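Local atomic coordinates of hypothetical methylmalonyl-CoA decarboxylase alpha subunit (Sulfolobus tokodaii, PDB entry 1X0U), a protein that is a putative carboxyl transferase subunit, built from two crotonase-like halves and assembled as a hexamer. Residues Gly151-Phe154 with Lys155-Met159; Ile353-Cys356 with Asp357-Ile361. All blocks are in the same frame, centred on the assembly; numbering follows the deposited sequence.

Overall arrangement
Both contacts lie on crossover helices of beta-alpha-beta units, one in each half of the chain, but at different steps of the two mixed sheets. From the N terminus, helix 144-160, whose C-terminal turns make up contact 1, joins the fourth and fifth strands of its sheet, 129-133 and 166-170. Much later, helix 343-358 joins the third and fourth strands of the other, 325-332 and 363-369, and contact 2 lies at its C-terminal end. Both contacts are local and close no long loop; they follow in series, neither nested nor crossing. The centres of contacts 1 and 2 are about 20 Å apart, and the nearest atoms of contacts 1 and 2 about 9 Å. Each packs against the second subunit.

Contact 1: Gly151-Phe154 with Lys155-Met159; sequences GAVF and KMNVM
Lys-155 N donates to Gly-151 O at 2.9 Å, the shortest of four successive i to i+4 backbone bonds that join the two halves of this helical run. Asn-157 N reaches Val-153 O at 3.0 Å, with the donor in the carbonyl plane, and Val-158 N closes on Phe-154 O at 3.1 Å. On the side bearing Val-153 and Asn-157 the two side chains lie alongside each other and point the same way. The amide is folded back beside its own backbone N (chi1 -68°), which brings Asn-157 OD1 to 3.5 Å from the methyl Val-153 CG2 and also to the edge of the Phe-154 ring, near the ring plane, at 4.2 Å from CD1. The planes of ring and amide are turned 31° apart. Elsewhere the contact is between aliphatic carbon and carbonyl oxygen: Lys-155 CB sits 3.2 Å from Ala-152 O, and Val-158 CG2 lies 3.5 Å from Phe-154 O. Phe-154 and Asn-157 pack on helix 180-184, Ala-152 and Met-156 on helix 109-125, while Phe-154 and Val-158 also meet Leu-391 and Ala-395 of the second subunit. Asn-157 OD1, hydrogen-bonded to Ser-181 OG, also lies 3.2 Å from Val-153 O, an acceptor like itself that already takes the bond from Asn-157 N. As modelled this pairing would be unfavourable, so the amide's orientation is probably less certain than its place.

Contact 2: Ile353-Cys356 with Asp357-Ile361; sequences IRFC and DAFNI
A Schellman motif ends helix 343-358 here, with Asn-360, at positive phi (57°), as the C-prime residue. Its signature bond runs from Ile-361 N to Cys-356 O, 2.8 Å and nearly straight at 172°; the companion, Asn-360 N to Asp-357 O, measures 3.2 Å. Cys-356 O also takes a weak bond from Phe-359 N, whose better acceptor is Phe-355 O at 3.0 Å. The reversal carries Ile-361 back over the last turn, where its CB rests 3.7 Å from Cys-356 CB and its CG2 touches SG, the apolar contact that usually accompanies this motif. One turn apart, Phe-355 and Phe-359 lean together obliquely, centroids 4.7 Å apart and planes at 40°. Because Phe-355 has CG anti to its N while Phe-359 keeps CG anti to its carbonyl carbon, the rings meet on one flank: Phe-359 CD1 stands over a face of Phe-355, toward the rim, and the two CE1 atoms come to 3.2 Å, a tight fit. Asp-357 turns elsewhere, its carboxylate held by the backbone N of Thr-398 and Val-399 and by Lys-516 and His-517 of the second subunit. Phe-355 meets Phe-187 edge-to-face, Phe-355, Cys-356 and Ile-361 lie on Phe-319 of strand 315-322, and Ile-353 and Arg-354 pack on helix 383-396, so the helix end is wedged between its own sheet, that helix and the first half of the chain.

Contact 1: Gly151-Phe154 with Lys155-Met159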
loop_
_atom_site.group_PDB
_atom_site.type_symbol
_atom_site.label_atom_id
_atom_site.label_comp_id
_atom_site.label_asym_id
_atom_site.label_seq_id
_atom_site.Cartn_x
_atom_site.Cartn_y
_atom_site.Cartn_z
ATOM N N GLY A 151 9.447 -31.465 -5.054
ATOM C CA GLY A 151 9.623 -30.245 -4.292
ATOM C C GLY A 151 9.056 -29.045 -5.024
ATOM O O GLY A 151 8.323 -28.250 -4.435
ATOM N N ALA A 152 9.372 -28.925 -6.311
ATOM C CA ALA A 152 8.884 -27.804 -7.110
ATOM C C ALA A 152 7.361 -27.741 -7.138
ATOM O O ALA A 152 6.788 -26.665 -7.000
ATOM C CB ALA A 152 9.433 -27.890 -8.529
ATOM N N VAL A 153 6.696 -28.882 -7.319
ATOM C CA VAL A 153 5.237 -28.868 -7.350
ATOM C C VAL A 153 4.667 -28.511 -5.982
ATOM O O VAL A 153 3.735 -27.722 -5.900
ATOM C CB VAL A 153 4.645 -30.219 -7.849
ATOM C CG1 VAL A 153 5.579 -31.349 -7.532
ATOM C CG2 VAL A 153 3.287 -30.469 -7.203
ATOM N N PHE A 154 5.231 -29.078 -4.914
ATOM C CA PHE A 154 4.769 -28.778 -3.560
ATOM C C PHE A 154 4.870 -27.277 -3.323
ATOM O O PHE A 154 4.031 -26.670 -2.649
ATOM C CB PHE A 154 5.629 -29.481 -2.499
ATOM C CG PHE A 154 5.617 -30.979 -2.583
ATOM C CD1 PHE A 154 4.636 -31.652 -3.308
ATOM C CD2 PHE A 154 6.602 -31.718 -1.945
ATOM C CE1 PHE A 154 4.643 -33.040 -3.397
ATOM C CE2 PHE A 154 6.623 -33.099 -2.021
ATOM C CZ PHE A 154 5.641 -33.769 -2.752
ATOM N N LYS A 155 5.917 -26.682 -3.878
ATOM C CA LYS A 155 6.138 -25.256 -3.732
ATOM C C LYS A 155 4.939 -24.513 -4.314
ATOM O O LYS A 155 4.414 -23.584 -3.705
ATOM C CB LYS A 155 7.420 -24.861 -4.470
ATOM C CG LYS A 155 8.333 -23.930 -3.699
ATOM C CD LYS A 155 7.747 -22.559 -3.570
ATOM C CE LYS A 155 8.780 -21.575 -3.033
ATOM N NZ LYS A 155 8.227 -20.188 -2.957
ATOM N N MET A 156 4.499 -24.933 -5.497
ATOM C CA MET A 156 3.369 -24.292 -6.142
ATOM C C MET A 156 2.068 -24.503 -5.349
ATOM O O MET A 156 1.202 -23.631 -5.323
ATOM C CB MET A 156 3.224 -24.812 -7.573
ATOM C CG MET A 156 4.404 -24.445 -8.485
ATOM S SD MET A 156 4.789 -22.664 -8.499
ATOM C CE MET A 156 3.241 -21.997 -9.078
ATOM N N ASN A 157 1.937 -25.646 -4.688
ATOM C CA ASN A 157 0.738 -25.919 -3.904
ATOM C C ASN A 157 0.623 -24.939 -2.728
ATOM O O ASN A 157 -0.455 -24.441 -2.431
ATOM C CB ASN A 157 0.765 -27.357 -3.388
ATOM C CG ASN A 157 0.615 -28.372 -4.500
ATOM O OD1 ASN A 157 1.344 -29.370 -4.548
ATOM N ND2 ASN A 157 -0.339 -28.133 -5.396
ATOM N N VAL A 158 1.746 -24.671 -2.076
ATOM C CA VAL A 158 1.785 -23.756 -0.943
ATOM C C VAL A 158 1.555 -22.306 -1.371
ATOM O O VAL A 158 0.776 -21.590 -0.746
ATOM C CB VAL A 158 3.132 -23.875 -0.198
ATOM C CG1 VAL A 158 3.259 -22.798 0.864
ATOM C CG2 VAL A 158 3.237 -25.251 0.436
ATOM N N MET A 159 2.219 -21.875 -2.438
ATOM C CA MET A 159 2.046 -20.503 -2.917
ATOM C C MET A 159 0.606 -20.255 -3.349
ATOM O O MET A 159 0.090 -19.148 -3.213
ATOM C CB MET A 159 2.951 -20.224 -4.121
ATOM C CG MET A 159 4.443 -20.331 -3.853
ATOM S SD MET A 159 5.050 -19.186 -2.597
ATOM C CE MET A 159 5.288 -20.302 -1.200
#

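Contact 2: Ile353-Cys356 with Asp357-Ile361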
loop_
_atom_site.group_PDB
_atom_site.type_symbol
_atom_site.label_atom_id
_atom_site.label_comp_id
_atom_site.label_asym_id
_atom_site.label_seq_id
_atom_site.Cartn_x
_atom_site.Cartn_y
_atom_site.Cartn_z
ATOM N N ILE A 353 -13.415 -24.342 7.951
ATOM C CA ILE A 353 -13.706 -22.916 8.027
ATOM C C ILE A 353 -12.607 -22.027 7.423
ATOM O O ILE A 353 -12.907 -21.024 6.766
ATOM C CB ILE A 353 -14.044 -22.446 9.475
ATOM C CG1 ILE A 353 -12.813 -22.470 10.353
ATOM C CG2 ILE A 353 -15.128 -23.370 10.094
ATOM C CD1 ILE A 353 -12.812 -23.669 11.289
ATOM N N ARG A 354 -11.343 -22.403 7.619
ATOM C CA ARG A 354 -10.242 -21.623 7.063
ATOM C C ARG A 354 -10.367 -21.563 5.546
ATOM O O ARG A 354 -10.193 -20.492 4.946
ATOM C CB ARG A 354 -8.898 -22.223 7.458
ATOM C CG ARG A 354 -8.662 -22.283 8.978
ATOM C CD ARG A 354 -7.191 -22.507 9.282
ATOM N NE ARG A 354 -6.412 -21.281 9.153
ATOM C CZ ARG A 354 -5.219 -21.209 8.574
ATOM N NH1 ARG A 354 -4.673 -22.296 8.052
ATOM N NH2 ARG A 354 -4.555 -20.063 8.558
ATOM N N PHE A 355 -10.684 -22.704 4.924
ATOM C CA PHE A 355 -10.846 -22.735 3.472
ATOM C C PHE A 355 -11.960 -21.789 3.042
ATOM O O PHE A 355 -11.778 -20.988 2.120
ATOM C CB PHE A 355 -11.174 -24.145 2.959
ATOM C CG PHE A 355 -11.485 -24.185 1.486
ATOM C CD1 PHE A 355 -10.468 -24.332 0.549
ATOM C CD2 PHE A 355 -12.783 -23.956 1.031
ATOM C CE1 PHE A 355 -10.741 -24.238 -0.811
ATOM C CE2 PHE A 355 -13.059 -23.859 -0.318
ATOM C CZ PHE A 355 -12.029 -23.999 -1.247
ATOM N N CYS A 356 -13.121 -21.894 3.690
ATOM C CA CYS A 356 -14.247 -21.026 3.356
ATOM C C CYS A 356 -13.821 -19.577 3.519
ATOM O O CYS A 356 -14.110 -18.729 2.664
ATOM C CB CYS A 356 -15.450 -21.318 4.259
ATOM S SG CYS A 356 -16.258 -22.916 3.930
ATOM N N ASP A 357 -13.118 -19.290 4.612
ATOM C CA ASP A 357 -12.667 -17.922 4.846
ATOM C C ASP A 357 -11.749 -17.441 3.735
ATOM O O ASP A 357 -11.940 -16.352 3.191
ATOM C CB ASP A 357 -11.929 -17.793 6.175
ATOM C CG ASP A 357 -11.530 -16.353 6.470
ATOM O OD1 ASP A 357 -12.434 -15.488 6.493
ATOM O OD2 ASP A 357 -10.326 -16.077 6.669
ATOM N N ALA A 358 -10.750 -18.254 3.398
ATOM C CA ALA A 358 -9.800 -17.879 2.357
ATOM C C ALA A 358 -10.513 -17.574 1.050
ATOM O O ALA A 358 -10.121 -16.680 0.305
ATOM C CB ALA A 358 -8.781 -19.002 2.145
ATOM N N PHE A 359 -11.579 -18.311 0.773
ATOM C CA PHE A 359 -12.289 -18.100 -0.473
ATOM C C PHE A 359 -13.626 -17.368 -0.405
ATOM O O PHE A 359 -14.496 -17.539 -1.259
ATOM C CB PHE A 359 -12.399 -19.439 -1.204
ATOM C CG PHE A 359 -11.062 -19.977 -1.650
ATOM C CD1 PHE A 359 -10.423 -20.983 -0.934
ATOM C CD2 PHE A 359 -10.419 -19.434 -2.764
ATOM C CE1 PHE A 359 -9.169 -21.442 -1.320
ATOM C CE2 PHE A 359 -9.153 -19.887 -3.161
ATOM C CZ PHE A 359 -8.528 -20.890 -2.439
ATOM N N ASN A 360 -13.767 -16.533 0.621
ATOM C CA ASN A 360 -14.953 -15.689 0.810
ATOM C C ASN A 360 -16.316 -16.360 0.896
ATOM O O ASN A 360 -17.332 -15.819 0.426
ATOM C CB ASN A 360 -14.959 -14.632 -0.286
ATOM C CG ASN A 360 -13.574 -14.092 -0.537
ATOM O OD1 ASN A 360 -12.880 -13.727 0.402
ATOM N ND2 ASN A 360 -13.155 -14.061 -1.799
ATOM N N ILE A 361 -16.341 -17.527 1.521
ATOM C CA ILE A 361 -17.586 -18.244 1.697
ATOM C C ILE A 361 -18.139 -17.989 3.106
ATOM O O ILE A 361 -17.500 -18.313 4.103
ATOM C CB ILE A 361 -17.372 -19.760 1.450
ATOM C CG1 ILE A 361 -17.039 -19.988 -0.030
ATOM C CG2 ILE A 361 -18.590 -20.541 1.867
ATOM C CD1 ILE A 361 -16.710 -21.411 -0.387
#